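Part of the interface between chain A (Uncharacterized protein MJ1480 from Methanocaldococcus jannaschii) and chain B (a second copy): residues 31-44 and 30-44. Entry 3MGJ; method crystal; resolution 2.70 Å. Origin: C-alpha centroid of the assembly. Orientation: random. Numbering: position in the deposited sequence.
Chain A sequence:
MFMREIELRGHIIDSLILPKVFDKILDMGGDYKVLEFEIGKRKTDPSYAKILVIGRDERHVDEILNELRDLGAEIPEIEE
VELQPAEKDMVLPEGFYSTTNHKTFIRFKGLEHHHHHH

Chain A 31-44: DYKVLEFEIGKRKT
Chain B 30-44: GDYKVLEFEIGKRKT

Two copies of one strand can pair mainly through their side chains, without a backbone hydrogen bond between them, and the MJ1480 dimer is an example. In each chain residues 31-38 form an extended strand that continues as a loop through residue 44. The two run antiparallel about a centre at Phe A37 and Phe B37, whose CA atoms lie 7.1 Å apart; Val A34 CA sits 7.9 Å from Ile B39 CA, and Ile A39 CA 7.2 Å from Val B34 CA. Within the strands phi and psi stay extended (-150/119 at Phe A37, -149/117 at Phe B37), except at Leu A35 (-94/-49) and Leu B35 (-84/-37), where psi turns negative. The loops bend at Lys A41 (-65/-32), Lys A43 (-57/-8), Lys B41 (-37/-56) and Lys B43 (-70/48).

Val A34, Val B34, Phe A37, Phe B37, Ile A39 and Ile B39 point toward the partner, while Glu A36, Glu B36, Glu A38 and Glu B38 point away, leaving their charges outside the apolar contact. Both phenylalanines adopt chi1 t (-162° and -167°), and their flat rings stack face to face: centroids 4.7 Å apart, planes at 12°, Phe A37 CD1 to Phe B37 CD1 4.2 Å. Ile A39 and Ile B39, both chi1 m, pack beside the stack, with Phe A37 CD2 3.3 Å from Ile B39 CD1 and Ile A39 CD1 4.2 Å from Phe B37 CD2. Val A34 CG1 meets Ile B39 CD1 at 4.4 Å; compact, branched side chains suit this filling role.

Polar contacts flank the apolar cluster. Both tyrosines take chi1 p, with Tyr A32 OH 3.3 Å from Lys B41 O and Tyr B32 OH 3.3 Å from Lys A41 O. A water bonds Lys A43 N (2.7 Å) and Tyr B32 OH (3.1 Å). Arg A42, chi1 and chi2 m, forms a salt bridge with Asp B31, with weak hydrogen bonds to Asp B31 OD1 from Arg A42 NH1 (3.2 Å) and Arg A42 NH2 (3.3 Å). The counterpart pair cannot be assessed, because the Arg B42 side chain is not modelled beyond CB. Together the stretches bury 532 Å².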

# COMPACT_ATOMS: atom_id res chain seq x y z
N ASP A 31 -6.68 -9.65 -14.32
CA ASP A 31 -6.09 -9.85 -13.00
C ASP A 31 -5.02 -8.79 -12.82
O ASP A 31 -4.57 -8.19 -13.79
CB ASP A 31 -5.47 -11.24 -12.85
CG ASP A 31 -5.68 -11.82 -11.46
OD1 ASP A 31 -5.22 -11.22 -10.47
OD2 ASP A 31 -6.32 -12.89 -11.35
N TYR A 32 -4.62 -8.57 -11.58
CA TYR A 32 -3.61 -7.58 -11.28
C TYR A 32 -2.63 -8.19 -10.30
O TYR A 32 -2.91 -9.19 -9.64
CB TYR A 32 -4.25 -6.37 -10.61
CG TYR A 32 -4.88 -6.75 -9.29
CD1 TYR A 32 -4.13 -6.73 -8.10
CD2 TYR A 32 -6.20 -7.18 -9.22
CE1 TYR A 32 -4.70 -7.10 -6.90
CE2 TYR A 32 -6.77 -7.55 -8.02
CZ TYR A 32 -6.02 -7.50 -6.87
OH TYR A 32 -6.60 -7.87 -5.69
N LYS A 33 -1.48 -7.55 -10.20
CA LYS A 33 -0.50 -7.89 -9.20
C LYS A 33 0.19 -6.61 -8.81
O LYS A 33 0.71 -5.89 -9.65
CB LYS A 33 0.50 -8.86 -9.76
CG LYS A 33 1.73 -9.00 -8.93
CD LYS A 33 1.81 -10.35 -8.25
CE LYS A 33 3.19 -10.56 -7.70
NZ LYS A 33 3.19 -11.51 -6.58
N VAL A 34 0.19 -6.31 -7.52
CA VAL A 34 0.90 -5.15 -7.02
C VAL A 34 2.40 -5.44 -7.01
O VAL A 34 2.84 -6.38 -6.38
CB VAL A 34 0.41 -4.78 -5.62
CG1 VAL A 34 1.00 -3.46 -5.18
CG2 VAL A 34 -1.11 -4.73 -5.62
N LEU A 35 3.16 -4.61 -7.72
CA LEU A 35 4.59 -4.83 -7.92
C LEU A 35 5.42 -4.11 -6.91
O LEU A 35 6.33 -4.67 -6.33
CB LEU A 35 5.01 -4.36 -9.31
CG LEU A 35 4.56 -5.20 -10.51
CD1 LEU A 35 5.10 -4.58 -11.76
CD2 LEU A 35 5.01 -6.63 -10.37
N GLU A 36 5.12 -2.83 -6.73
CA GLU A 36 5.83 -1.99 -5.78
C GLU A 36 4.86 -1.14 -4.96
O GLU A 36 3.74 -0.88 -5.37
CB GLU A 36 6.82 -1.08 -6.51
CG GLU A 36 7.79 -1.86 -7.36
CD GLU A 36 8.94 -1.03 -7.87
OE1 GLU A 36 9.00 0.19 -7.57
OE2 GLU A 36 9.81 -1.61 -8.56
N PHE A 37 5.32 -0.72 -3.80
CA PHE A 37 4.56 0.22 -3.01
C PHE A 37 5.52 1.07 -2.19
O PHE A 37 6.25 0.54 -1.37
CB PHE A 37 3.59 -0.51 -2.09
CG PHE A 37 2.51 0.36 -1.59
CD1 PHE A 37 2.76 1.32 -0.63
CD2 PHE A 37 1.24 0.25 -2.10
CE1 PHE A 37 1.76 2.16 -0.16
CE2 PHE A 37 0.23 1.08 -1.63
CZ PHE A 37 0.50 2.04 -0.65
N GLU A 38 5.51 2.38 -2.41
CA GLU A 38 6.42 3.27 -1.72
C GLU A 38 5.68 4.35 -0.94
O GLU A 38 4.89 5.09 -1.52
CB GLU A 38 7.36 3.91 -2.75
CG GLU A 38 8.81 4.00 -2.33
CD GLU A 38 9.63 2.74 -2.65
OE1 GLU A 38 9.01 1.72 -3.04
OE2 GLU A 38 10.88 2.77 -2.52
N ILE A 39 5.92 4.46 0.36
CA ILE A 39 5.34 5.50 1.20
C ILE A 39 6.23 6.74 1.29
O ILE A 39 7.47 6.63 1.31
CB ILE A 39 5.07 4.99 2.65
CG1 ILE A 39 3.75 4.24 2.73
CG2 ILE A 39 5.02 6.12 3.64
CD1 ILE A 39 3.81 2.91 2.06
N GLY A 40 5.60 7.92 1.34
CA GLY A 40 6.29 9.19 1.47
C GLY A 40 6.82 9.44 2.87
O GLY A 40 6.37 8.81 3.84
N LYS A 41 7.78 10.35 3.00
CA LYS A 41 8.45 10.56 4.28
C LYS A 41 7.53 11.09 5.39
O LYS A 41 7.74 10.80 6.55
CB LYS A 41 9.69 11.46 4.12
CG LYS A 41 10.08 12.23 5.37
CD LYS A 41 11.38 12.98 5.15
CE LYS A 41 11.71 13.87 6.33
NZ LYS A 41 10.67 14.92 6.51
N ARG A 42 6.54 11.88 5.00
CA ARG A 42 5.50 12.35 5.91
C ARG A 42 4.16 12.18 5.21
O ARG A 42 4.10 12.29 3.99
CB ARG A 42 5.71 13.82 6.29
CG ARG A 42 7.01 14.09 7.05
CD ARG A 42 6.96 13.57 8.48
NE ARG A 42 8.22 13.78 9.18
CZ ARG A 42 9.16 12.86 9.34
NH1 ARG A 42 9.00 11.64 8.84
NH2 ARG A 42 10.26 13.14 10.00
N LYS A 43 3.11 11.91 5.98
CA LYS A 43 1.80 11.58 5.43
C LYS A 43 1.25 12.65 4.49
O LYS A 43 0.22 12.46 3.83
CB LYS A 43 0.79 11.34 6.55
CG LYS A 43 0.28 12.61 7.23
CD LYS A 43 -0.58 12.25 8.44
CE LYS A 43 -1.18 13.48 9.11
NZ LYS A 43 -2.35 13.10 9.96
N THR A 44 1.95 13.78 4.44
CA THR A 44 1.55 14.91 3.64
C THR A 44 2.19 14.76 2.27
O THR A 44 1.81 15.41 1.30
CB THR A 44 2.01 16.19 4.30
OG1 THR A 44 1.76 17.29 3.42
CG2 THR A 44 3.50 16.10 4.59
N GLY B 30 10.02 10.96 18.05
CA GLY B 30 10.62 9.87 17.31
C GLY B 30 10.56 10.06 15.80
O GLY B 30 10.13 11.10 15.31
N ASP B 31 11.03 9.06 15.07
CA ASP B 31 10.85 9.01 13.63
C ASP B 31 10.59 7.57 13.19
O ASP B 31 10.86 6.64 13.92
CB ASP B 31 12.05 9.59 12.89
CG ASP B 31 11.72 9.98 11.44
OD1 ASP B 31 10.53 10.03 11.08
OD2 ASP B 31 12.66 10.24 10.65
N TYR B 32 10.07 7.39 11.99
CA TYR B 32 9.80 6.05 11.51
C TYR B 32 10.29 5.87 10.08
O TYR B 32 10.54 6.84 9.38
CB TYR B 32 8.30 5.77 11.57
CG TYR B 32 7.52 6.77 10.76
CD1 TYR B 32 7.17 6.50 9.44
CD2 TYR B 32 7.17 8.00 11.30
CE1 TYR B 32 6.47 7.40 8.69
CE2 TYR B 32 6.47 8.91 10.55
CZ TYR B 32 6.12 8.61 9.24
OH TYR B 32 5.41 9.51 8.50
N LYS B 33 10.45 4.62 9.68
CA LYS B 33 10.66 4.25 8.29
C LYS B 33 9.81 3.02 8.07
O LYS B 33 9.89 2.08 8.84
CB LYS B 33 12.11 3.89 8.02
CG LYS B 33 13.09 4.99 8.31
CD LYS B 33 12.96 6.11 7.31
CE LYS B 33 13.97 7.18 7.57
NZ LYS B 33 13.73 8.32 6.65
N VAL B 34 9.00 3.04 7.03
CA VAL B 34 8.22 1.86 6.65
C VAL B 34 9.07 0.89 5.83
O VAL B 34 9.34 1.11 4.65
CB VAL B 34 6.98 2.25 5.87
CG1 VAL B 34 6.23 1.01 5.46
CG2 VAL B 34 6.12 3.17 6.70
N LEU B 35 9.48 -0.20 6.47
CA LEU B 35 10.46 -1.11 5.88
C LEU B 35 9.83 -2.13 4.95
O LEU B 35 10.43 -2.49 3.93
CB LEU B 35 11.26 -1.81 6.98
CG LEU B 35 12.19 -0.93 7.82
CD1 LEU B 35 13.22 -1.82 8.51
CD2 LEU B 35 12.86 0.18 7.00
N GLU B 36 8.63 -2.60 5.32
CA GLU B 36 7.83 -3.47 4.47
C GLU B 36 6.37 -3.07 4.49
O GLU B 36 5.86 -2.59 5.49
CB GLU B 36 7.97 -4.95 4.86
CG GLU B 36 9.27 -5.60 4.38
CD GLU B 36 9.54 -6.98 4.98
OE1 GLU B 36 8.65 -7.87 4.90
OE2 GLU B 36 10.66 -7.16 5.53
N PHE B 37 5.71 -3.28 3.37
CA PHE B 37 4.28 -3.05 3.23
C PHE B 37 3.76 -4.02 2.21
O PHE B 37 4.16 -3.98 1.06
CB PHE B 37 3.99 -1.64 2.75
CG PHE B 37 2.56 -1.27 2.90
CD1 PHE B 37 1.61 -1.75 2.03
CD2 PHE B 37 2.15 -0.46 3.94
CE1 PHE B 37 0.28 -1.42 2.18
CE2 PHE B 37 0.83 -0.13 4.09
CZ PHE B 37 -0.11 -0.61 3.21
N GLU B 38 2.87 -4.91 2.63
CA GLU B 38 2.24 -5.88 1.75
C GLU B 38 0.74 -5.69 1.80
O GLU B 38 0.14 -5.85 2.85
CB GLU B 38 2.60 -7.30 2.18
CG GLU B 38 2.47 -8.36 1.08
CD GLU B 38 1.20 -9.22 1.20
OE1 GLU B 38 0.55 -9.18 2.27
OE2 GLU B 38 0.86 -9.95 0.23
N ILE B 39 0.13 -5.36 0.67
CA ILE B 39 -1.32 -5.21 0.60
C ILE B 39 -2.02 -6.55 0.62
O ILE B 39 -1.53 -7.53 0.07
CB ILE B 39 -1.75 -4.45 -0.67
CG1 ILE B 39 -1.49 -2.95 -0.52
CG2 ILE B 39 -3.20 -4.70 -0.96
CD1 ILE B 39 -0.14 -2.53 -1.03
N GLY B 40 -3.18 -6.60 1.28
CA GLY B 40 -4.00 -7.80 1.30
C GLY B 40 -4.17 -8.38 -0.10
O GLY B 40 -4.77 -7.74 -0.97
N LYS B 41 -3.66 -9.60 -0.29
CA LYS B 41 -3.58 -10.30 -1.59
C LYS B 41 -4.78 -10.09 -2.54
O LYS B 41 -4.61 -9.69 -3.71
CB LYS B 41 -3.31 -11.79 -1.35
CG LYS B 41 -4.42 -12.52 -0.58
CD LYS B 41 -3.89 -13.66 0.30
CE LYS B 41 -3.24 -14.78 -0.51
NZ LYS B 41 -4.21 -15.72 -1.16
N ARG B 42 -5.98 -10.42 -2.06
CA ARG B 42 -7.22 -9.96 -2.69
C ARG B 42 -7.77 -8.81 -1.84
O ARG B 42 -7.25 -8.54 -0.75
CB ARG B 42 -8.24 -11.10 -2.76
N LYS B 43 -8.79 -8.12 -2.34
CA LYS B 43 -9.47 -7.12 -1.52
C LYS B 43 -10.28 -7.81 -0.41
O LYS B 43 -11.45 -7.50 -0.19
CB LYS B 43 -10.35 -6.23 -2.40
N THR B 44 -9.64 -8.76 0.29
CA THR B 44 -10.29 -9.55 1.33
C THR B 44 -9.38 -9.86 2.53
O THR B 44 -9.85 -9.98 3.66
CB THR B 44 -10.76 -10.90 0.77
OG1 THR B 44 -9.70 -11.86 0.89
CG2 THR B 44 -11.17 -10.77 -0.69
O HOH W 1 3.40 11.86 8.68